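Local coordinates for protein glycerophosphodiester phosphodiesterase (Thermotoga maritima, PDB 1O1Z) that belongs to the glycerophosphodiester phosphodiesterase family and folds as a single-chain TIM barrel, modelled here with a bound sodium ion, at residues 44-50 / 106-112. Residues are numbered along the deposited sequence; the frame is centred on the assembly and turned at random.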
loop_
_atom_site.group_PDB
_atom_site.type_symbol
_atom_site.label_atom_id
_atom_site.label_comp_id
_atom_site.label_asym_id
_atom_site.label_seq_id
_atom_site.Cartn_x
_atom_site.Cartn_y
_atom_site.Cartn_z
ATOM N N VAL A 44 1.871 6.556 4.261
ATOM C CA VAL A 44 0.909 6.498 3.178
ATOM C C VAL A 44 1.085 5.226 2.399
ATOM O O VAL A 44 2.158 4.636 2.438
ATOM C CB VAL A 44 1.054 7.703 2.230
ATOM C CG1 VAL A 44 0.782 9.045 2.933
ATOM C CG2 VAL A 44 2.439 7.740 1.561
ATOM N N GLU A 45 0.029 4.798 1.733
ATOM C CA GLU A 45 0.073 3.721 0.744
ATOM C C GLU A 45 -0.151 4.359 -0.608
ATOM O O GLU A 45 -0.961 5.295 -0.757
ATOM C CB GLU A 45 -1.001 2.677 1.072
ATOM C CG GLU A 45 -1.077 1.477 0.158
ATOM C CD GLU A 45 -1.838 1.704 -1.148
ATOM O OE1 GLU A 45 -2.665 2.642 -1.242
ATOM O OE2 GLU A 45 -1.603 0.915 -2.110
ATOM N N LEU A 46 0.548 3.852 -1.618
ATOM C CA LEU A 46 0.385 4.362 -2.974
ATOM C C LEU A 46 0.640 3.264 -3.982
ATOM O O LEU A 46 1.140 2.201 -3.629
ATOM C CB LEU A 46 1.295 5.564 -3.185
ATOM C CG LEU A 46 2.795 5.379 -2.985
ATOM C CD1 LEU A 46 3.455 4.675 -4.174
ATOM C CD2 LEU A 46 3.467 6.713 -2.737
ATOM N N ASP A 47 0.306 3.520 -5.245
ATOM C CA ASP A 47 0.332 2.545 -6.309
ATOM C C ASP A 47 1.278 2.998 -7.404
ATOM O O ASP A 47 1.211 4.155 -7.789
ATOM C CB ASP A 47 -1.053 2.462 -6.921
ATOM C CG ASP A 47 -2.101 2.231 -5.876
ATOM O OD1 ASP A 47 -2.914 3.142 -5.543
ATOM O OD2 ASP A 47 -2.080 1.152 -5.235
ATOM N N VAL A 48 2.130 2.093 -7.901
ATOM C CA VAL A 48 3.111 2.445 -8.921
ATOM C C VAL A 48 3.011 1.625 -10.194
ATOM O O VAL A 48 2.718 0.417 -10.180
ATOM C CB VAL A 48 4.576 2.417 -8.397
ATOM C CG1 VAL A 48 4.780 3.464 -7.331
ATOM C CG2 VAL A 48 5.006 1.045 -7.920
ATOM N N ARG A 49 3.305 2.327 -11.301
ATOM C CA ARG A 49 3.262 1.803 -12.656
ATOM C C ARG A 49 4.360 2.483 -13.476
ATOM O O ARG A 49 4.998 3.432 -13.013
ATOM C CB ARG A 49 1.926 2.141 -13.311
ATOM C CG ARG A 49 0.741 1.450 -12.665
ATOM C CD ARG A 49 -0.551 1.774 -13.385
ATOM N NE ARG A 49 -1.635 0.998 -12.830
ATOM C CZ ARG A 49 -1.966 -0.229 -13.173
ATOM N NH1 ARG A 49 -1.314 -0.899 -14.123
ATOM N NH2 ARG A 49 -3.007 -0.815 -12.581
ATOM N N LEU A 50 4.560 2.011 -14.693
ATOM C CA LEU A 50 5.519 2.654 -15.596
ATOM C C LEU A 50 4.877 3.515 -16.661
ATOM O O LEU A 50 3.864 3.158 -17.279
ATOM C CB LEU A 50 6.353 1.644 -16.358
ATOM C CG LEU A 50 7.338 0.808 -15.607
ATOM C CD1 LEU A 50 8.147 -0.006 -16.638
ATOM C CD2 LEU A 50 8.240 1.628 -14.708
ATOM N N ILE A 106 6.297 4.557 3.672
ATOM C CA ILE A 106 5.629 4.518 2.382
ATOM C C ILE A 106 5.443 3.061 1.967
ATOM O O ILE A 106 6.422 2.324 1.798
ATOM C CB ILE A 106 6.381 5.281 1.290
ATOM C CG1 ILE A 106 6.582 6.753 1.677
ATOM C CG2 ILE A 106 5.620 5.236 -0.006
ATOM C CD1 ILE A 106 7.495 7.506 0.707
ATOM N N ASN A 107 4.200 2.650 1.856
ATOM C CA ASN A 107 3.824 1.331 1.382
ATOM C C ASN A 107 3.580 1.464 -0.105
ATOM O O ASN A 107 2.616 2.075 -0.519
ATOM C CB ASN A 107 2.588 0.831 2.127
ATOM C CG ASN A 107 2.005 -0.407 1.566
ATOM O OD1 ASN A 107 0.803 -0.633 1.742
ATOM N ND2 ASN A 107 2.815 -1.245 0.914
ATOM N N ILE A 108 4.510 0.931 -0.895
ATOM C CA ILE A 108 4.439 0.985 -2.348
ATOM C C ILE A 108 3.811 -0.285 -2.868
ATOM O O ILE A 108 4.415 -1.341 -2.781
ATOM C CB ILE A 108 5.869 1.139 -2.921
ATOM C CG1 ILE A 108 6.561 2.395 -2.398
ATOM C CG2 ILE A 108 5.868 1.152 -4.437
ATOM C CD1 ILE A 108 8.045 2.440 -2.653
ATOM N N GLU A 109 2.612 -0.182 -3.437
ATOM C CA GLU A 109 1.971 -1.314 -4.075
ATOM C C GLU A 109 2.417 -1.350 -5.521
ATOM O O GLU A 109 2.164 -0.426 -6.297
ATOM C CB GLU A 109 0.444 -1.290 -3.972
ATOM C CG GLU A 109 -0.140 -2.522 -4.658
ATOM C CD GLU A 109 -1.644 -2.634 -4.717
ATOM O OE1 GLU A 109 -2.355 -1.894 -4.015
ATOM O OE2 GLU A 109 -2.110 -3.485 -5.517
ATOM N N ILE A 110 3.041 -2.454 -5.896
ATOM C CA ILE A 110 3.510 -2.654 -7.254
ATOM C C ILE A 110 2.340 -3.153 -8.082
ATOM O O ILE A 110 1.839 -4.264 -7.861
ATOM C CB ILE A 110 4.619 -3.702 -7.299
ATOM C CG1 ILE A 110 5.705 -3.448 -6.259
ATOM C CG2 ILE A 110 5.158 -3.765 -8.730
ATOM C CD1 ILE A 110 6.544 -2.322 -6.572
ATOM N N LYS A 111 1.920 -2.381 -9.081
ATOM C CA LYS A 111 0.795 -2.779 -9.913
ATOM C C LYS A 111 1.187 -3.578 -11.164
ATOM O O LYS A 111 0.332 -4.228 -11.778
ATOM C CB LYS A 111 0.006 -1.522 -10.341
ATOM C CG LYS A 111 -0.710 -0.810 -9.214
ATOM C CD LYS A 111 -1.783 -1.730 -8.585
ATOM C CE LYS A 111 -2.883 -1.005 -7.869
ATOM N NZ LYS A 111 -3.860 -1.996 -7.278
ATOM N N GLU A 112 2.467 -3.477 -11.534
ATOM C CA GLU A 112 3.034 -4.059 -12.751
ATOM C C GLU A 112 4.395 -4.664 -12.467
ATOM O O GLU A 112 5.280 -3.968 -11.959
ATOM C CB GLU A 112 3.242 -2.949 -13.799
ATOM C CG GLU A 112 1.994 -2.198 -14.125
ATOM C CD GLU A 112 2.224 -1.036 -15.080
ATOM O OE1 GLU A 112 3.406 -0.612 -15.276
ATOM O OE2 GLU A 112 1.210 -0.556 -15.588
HETATM O O HOH W 1 1.454 1.708 -16.819
#
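Strands 44-50 and 106-110 are parallel neighbours in the barrel wall, and their pairing is buried close to the centre of the molecule. Backbone bonds alternate from N107 N to V44 O as far as K111 N to V48 O (3.1 Å). V44, L46 and V48 share the outer, helix-covered face with I106, I108 and I110; here V48 CG2 packs on I108 CG2 at 3.6 Å, while helices 30-38 and 93-99 cover L46. On the inner face E45, D47 and E109 gather their carboxylates beside N107, whose ND2 bonds I130 O. E109 OE1 lies 3.5 Å from E45 OE2 and 3.3 Å from D47 OD2, without hydrogen bonds; K111 NZ holds E109 OE2 (2.9 Å) from above the carboxylate plane. N28 holds D47 OD1. Beyond I110 the side chain of E112 replaces a strand partner, OE1 accepting L50 N from above its carboxylate plane. E112 OE2, also paired with R75, lies near the guanidinium plane of R49 and meets NH1 (2.9 Å) on its anti side, the flat groups turned 76° apart; K111 CB sits 3.7 Å above the guanidinium's centre. Adjacent parallel strands, helices outside and this carboxylate cluster inside, toward the C-terminal mouth where active sites of the fold lie, mark a TIM barrel.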